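Local coordinates for protein PHOX (Pseudomonas fluorescens, PDB 4A9V) that hydrolyses phosphate monoesters as an alkaline phosphatase, using a complex iron-calcium cofactor held in a beta-propeller, at residues L324-D330 against Q342-L348. Sequence-based numbering, arbitrary orientation.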
ATOM      1  N   LEU A 324     -10.455 -13.115 -11.560  1.00  7.55           N
ATOM      2  CA  LEU A 324      -9.839 -12.952 -10.240  1.00  7.74           C
ATOM      3  C   LEU A 324      -9.626 -14.315  -9.597  1.00  8.07           C
ATOM      4  O   LEU A 324     -10.525 -15.155  -9.600  1.00  9.33           O
ATOM      5  CB  LEU A 324     -10.735 -12.077  -9.359  1.00  8.14           C
ATOM      6  CG  LEU A 324     -10.186 -11.720  -7.977  1.00  7.97           C
ATOM      7  CD1 LEU A 324      -8.957 -10.830  -8.077  1.00  8.08           C
ATOM      8  CD2 LEU A 324     -11.273 -11.057  -7.150  1.00  9.27           C
ATOM      9  N   TYR A 325      -8.405 -14.530  -9.112  1.00  7.62           N
ATOM     10  CA  TYR A 325      -7.995 -15.754  -8.434  1.00  7.42           C
ATOM     11  C   TYR A 325      -7.563 -15.431  -7.013  1.00  7.36           C
ATOM     12  O   TYR A 325      -7.170 -14.308  -6.709  1.00  7.42           O
ATOM     13  CB  TYR A 325      -6.805 -16.383  -9.160  1.00  7.49           C
ATOM     14  CG  TYR A 325      -7.065 -16.756 -10.600  1.00  8.76           C
ATOM     15  CD1 TYR A 325      -6.865 -15.840 -11.629  1.00  8.43           C
ATOM     16  CD2 TYR A 325      -7.401 -18.055 -10.943  1.00  9.42           C
ATOM     17  CE1 TYR A 325      -7.047 -16.199 -12.952  1.00 10.01           C
ATOM     18  CE2 TYR A 325      -7.600 -18.421 -12.259  1.00 10.42           C
ATOM     19  CZ  TYR A 325      -7.439 -17.485 -13.257  1.00 10.65           C
ATOM     20  OH  TYR A 325      -7.657 -17.835 -14.571  1.00 13.51           O
ATOM     21  N   VAL A 326      -7.506 -16.470  -6.186  1.00  7.68           N
ATOM     22  CA  VAL A 326      -6.973 -16.366  -4.835  1.00  7.31           C
ATOM     23  C   VAL A 326      -6.026 -17.544  -4.585  1.00  6.99           C
ATOM     24  O   VAL A 326      -6.173 -18.603  -5.197  1.00  7.39           O
ATOM     25  CB  VAL A 326      -8.116 -16.314  -3.799  1.00  7.27           C
ATOM     26  CG1 VAL A 326      -8.842 -17.651  -3.701  1.00  7.77           C
ATOM     27  CG2 VAL A 326      -7.593 -15.858  -2.443  1.00  7.38           C
ATOM     28  N   ALA A 327      -5.020 -17.338  -3.739  1.00  6.86           N
ATOM     29  CA  ALA A 327      -3.955 -18.315  -3.551  1.00  6.84           C
ATOM     30  C   ALA A 327      -4.266 -19.350  -2.477  1.00  7.27           C
ATOM     31  O   ALA A 327      -4.761 -19.018  -1.391  1.00  7.12           O
ATOM     32  CB  ALA A 327      -2.647 -17.613  -3.215  1.00  6.72           C
ATOM     33  N   ARG A 328      -3.799 -20.571  -2.737  1.00  7.19           N
ATOM     34  CA  ARG A 328      -3.612 -21.588  -1.711  1.00  7.85           C
ATOM     35  C   ARG A 328      -2.146 -22.014  -1.730  1.00  8.30           C
ATOM     36  O   ARG A 328      -1.534 -22.092  -2.791  1.00 10.96           O
ATOM     37  CB  ARG A 328      -4.529 -22.794  -1.967  1.00  8.95           C
ATOM     38  CG  ARG A 328      -4.561 -23.792  -0.819  1.00  9.61           C
ATOM     39  CD  ARG A 328      -5.336 -25.053  -1.160  1.00 11.30           C
ATOM     40  NE  ARG A 328      -6.752 -24.790  -1.373  1.00 10.30           N
ATOM     41  CZ  ARG A 328      -7.598 -25.678  -1.882  1.00 11.94           C
ATOM     42  NH1 ARG A 328      -7.145 -26.850  -2.297  1.00 13.95           N
ATOM     43  NH2 ARG A 328      -8.874 -25.371  -2.049  1.00 13.38           N
ATOM     44  N   PHE A 329      -1.555 -22.169  -0.552  1.00  7.81           N
ATOM     45  CA  PHE A 329      -0.164 -22.589  -0.414  1.00  8.05           C
ATOM     46  C   PHE A 329      -0.148 -23.913   0.324  1.00  8.23           C
ATOM     47  O   PHE A 329      -0.830 -24.053   1.348  1.00 10.07           O
ATOM     48  CB  PHE A 329       0.624 -21.572   0.413  1.00  8.18           C
ATOM     49  CG  PHE A 329       0.693 -20.201  -0.203  1.00  8.28           C
ATOM     50  CD1 PHE A 329      -0.308 -19.273   0.041  1.00  7.62           C
ATOM     51  CD2 PHE A 329       1.753 -19.828  -1.016  1.00  8.42           C
ATOM     52  CE1 PHE A 329      -0.286 -18.023  -0.550  1.00  7.95           C
ATOM     53  CE2 PHE A 329       1.778 -18.572  -1.604  1.00  9.33           C
ATOM     54  CZ  PHE A 329       0.732 -17.689  -1.412  1.00  8.60           C
ATOM     55  N   ASP A 330       0.651 -24.864  -0.151  1.00  8.24           N
ATOM     56  CA  ASP A 330       0.799 -26.126   0.551  1.00  8.69           C
ATOM     57  C   ASP A 330       1.700 -25.997   1.774  1.00 10.18           C
ATOM     58  O   ASP A 330       2.117 -24.904   2.147  1.00 10.42           O
ATOM     59  CB  ASP A 330       1.251 -27.246  -0.405  1.00  9.00           C
ATOM     60  CG  ASP A 330       2.732 -27.185  -0.783  1.00  9.80           C
ATOM     61  OD1 ASP A 330       3.524 -26.431  -0.178  1.00 10.10           O
ATOM     62  OD2 ASP A 330       3.112 -27.978  -1.671  1.00 11.42           O
ATOM     63  N   GLN A 342       4.838 -25.689  -2.911  1.00  7.87           N
ATOM     64  CA  GLN A 342       4.047 -25.373  -4.099  1.00  7.57           C
ATOM     65  C   GLN A 342       2.756 -24.690  -3.674  1.00  7.93           C
ATOM     66  O   GLN A 342       2.296 -24.840  -2.540  1.00  8.12           O
ATOM     67  CB  GLN A 342       3.696 -26.650  -4.872  1.00  8.72           C
ATOM     68  CG  GLN A 342       4.888 -27.323  -5.530  1.00 11.54           C
ATOM     69  CD  GLN A 342       5.260 -26.703  -6.868  1.00 11.92           C
ATOM     70  OE1 GLN A 342       6.436 -26.442  -7.140  1.00 15.65           O
ATOM     71  NE2 GLN A 342       4.285 -26.592  -7.755  1.00 11.22           N
ATOM     72  N   GLY A 343       2.151 -23.962  -4.606  1.00  7.36           N
ATOM     73  CA  GLY A 343       0.842 -23.380  -4.388  1.00  7.34           C
ATOM     74  C   GLY A 343       0.081 -23.258  -5.688  1.00  7.01           C
ATOM     75  O   GLY A 343       0.553 -23.680  -6.750  1.00  8.16           O
ATOM     76  N   GLN A 344      -1.117 -22.700  -5.591  1.00  7.62           N
ATOM     77  CA  GLN A 344      -2.005 -22.606  -6.730  1.00  7.78           C
ATOM     78  C   GLN A 344      -2.905 -21.391  -6.636  1.00  7.20           C
ATOM     79  O   GLN A 344      -3.148 -20.849  -5.554  1.00  8.33           O
ATOM     80  CB  GLN A 344      -2.867 -23.861  -6.849  1.00  8.72           C
ATOM     81  CG  GLN A 344      -3.801 -24.062  -5.680  1.00 10.03           C
ATOM     82  CD  GLN A 344      -4.544 -25.373  -5.742  1.00 12.90           C
ATOM     83  OE1 GLN A 344      -5.411 -25.565  -6.594  1.00 15.52           O
ATOM     84  NE2 GLN A 344      -4.258 -26.259  -4.797  1.00 13.65           N
ATOM     85  N   TRP A 345      -3.411 -20.998  -7.799  1.00  7.64           N
ATOM     86  CA  TRP A 345      -4.427 -19.963  -7.943  1.00  6.95           C
ATOM     87  C   TRP A 345      -5.765 -20.598  -8.211  1.00  7.05           C
ATOM     88  O   TRP A 345      -5.882 -21.461  -9.096  1.00  9.09           O
ATOM     89  CB  TRP A 345      -4.052 -19.056  -9.116  1.00  8.06           C
ATOM     90  CG  TRP A 345      -2.790 -18.278  -8.878  1.00  8.29           C
ATOM     91  CD1 TRP A 345      -1.553 -18.466  -9.474  1.00  7.99           C
ATOM     92  CD2 TRP A 345      -2.579 -17.272  -7.846  1.00  7.32           C
ATOM     93  NE1 TRP A 345      -0.617 -17.632  -8.924  1.00  7.90           N
ATOM     94  CE2 TRP A 345      -1.181 -16.887  -7.936  1.00  7.12           C
ATOM     95  CE3 TRP A 345      -3.407 -16.602  -6.959  1.00  7.51           C
ATOM     96  CZ2 TRP A 345      -0.633 -15.926  -7.100  1.00  8.11           C
ATOM     97  CZ3 TRP A 345      -2.846 -15.637  -6.127  1.00  8.25           C
ATOM     98  CH2 TRP A 345      -1.494 -15.296  -6.211  1.00  8.79           C
ATOM     99  N   ILE A 346      -6.790 -20.138  -7.500  1.00  7.34           N
ATOM    100  CA  ILE A 346      -8.127 -20.704  -7.586  1.00  8.18           C
ATOM    101  C   ILE A 346      -9.101 -19.597  -7.983  1.00  8.60           C
ATOM    102  O   ILE A 346      -9.122 -18.531  -7.386  1.00  8.04           O
ATOM    103  CB  ILE A 346      -8.561 -21.310  -6.235  1.00  9.12           C
ATOM    104  CG1 ILE A 346      -7.554 -22.363  -5.771  1.00 10.86           C
ATOM    105  CG2 ILE A 346      -9.958 -21.899  -6.345  1.00 10.91           C
ATOM    106  CD1 ILE A 346      -7.782 -22.858  -4.363  1.00 13.64           C
ATOM    107  N   GLU A 347      -9.886 -19.859  -9.021  1.00  9.28           N
ATOM    108  CA  GLU A 347     -10.751 -18.864  -9.640  1.00  9.48           C
ATOM    109  C   GLU A 347     -11.933 -18.471  -8.747  1.00  9.55           C
ATOM    110  O   GLU A 347     -12.630 -19.333  -8.205  1.00 11.73           O
ATOM    111  CB  GLU A 347     -11.267 -19.486 -10.934  1.00 17.80           C
ATOM    112  CG  GLU A 347     -12.047 -18.596 -11.861  1.00 21.24           C
ATOM    113  CD  GLU A 347     -12.455 -19.340 -13.117  1.00 19.82           C
ATOM    114  OE1 GLU A 347     -11.756 -20.312 -13.493  1.00 26.12           O
ATOM    115  OE2 GLU A 347     -13.250 -18.770 -13.866  1.00 21.25           O
ATOM    116  N   LEU A 348     -12.218 -17.172  -8.685  1.00  8.55           N
ATOM    117  CA  LEU A 348     -13.403 -16.656  -8.026  1.00  8.44           C
ATOM    118  C   LEU A 348     -14.410 -16.239  -9.090  1.00  8.65           C
ATOM    119  O   LEU A 348     -14.442 -15.090  -9.545  1.00  9.40           O
ATOM    120  CB  LEU A 348     -13.033 -15.475  -7.131  1.00  9.38           C
ATOM    121  CG  LEU A 348     -11.983 -15.792  -6.064  1.00  8.53           C
ATOM    122  CD1 LEU A 348     -11.719 -14.561  -5.212  1.00 10.92           C
ATOM    123  CD2 LEU A 348     -12.398 -16.970  -5.198  1.00  9.64           C
TER
HETATM  124  O   HOH W   1     -13.293 -13.379 -11.491  1.00  9.44           O
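R328, Y325 and W345 bury the most surface where strands 324-329 and 342-347 pair antiparallel. R328 lies beside Q344, both pointing the same way, with guanidinium and amide planes 58° apart; R328 NH1 stays 3.9 Å from Q344 NE2. I346 CD1 covers one face of the guanidinium, 3.6 Å from R328 NH2, while the backbone oxygens of G379 and V378 accept bonds from NE and NH2, fixing its rotation. On the other face of the sheet, Y325 reaches across the partner strand: with CG beside its backbone N (chi1 -60°), ring atom CD2 comes 3.6 Å from E347 N, and CE2 meets E347 CB. The Y325 and W345 side chains cross at about a right angle, touching through their CB atoms at 3.8 Å. The six-membered ring of the W345 indole lies against the backbone at V326 and A327, with W345 CZ3 3.5 Å from A327 CB. At the loop end of the hairpin, D330 N donates to Q342 O, and Q342 N returns to the carboxylate, meeting D330 OD2 at 3.1 Å from above its plane; OD1 also takes bonds from G332 N and W446 NE1. With an alanine here the carboxylate is gone, which would probably leave Q342 N, G332 N and W446 NE1 without this acceptor and the start of the loop less firmly held. Backbone pairs V326-I346 and R328-Q344 each exchange two hydrogen bonds, while L348 N donates to L324 O. Together they form a long-looped beta hairpin, flanked by strands 296-303 and 443-451 within an antiparallel sheet of this beta-propeller protein.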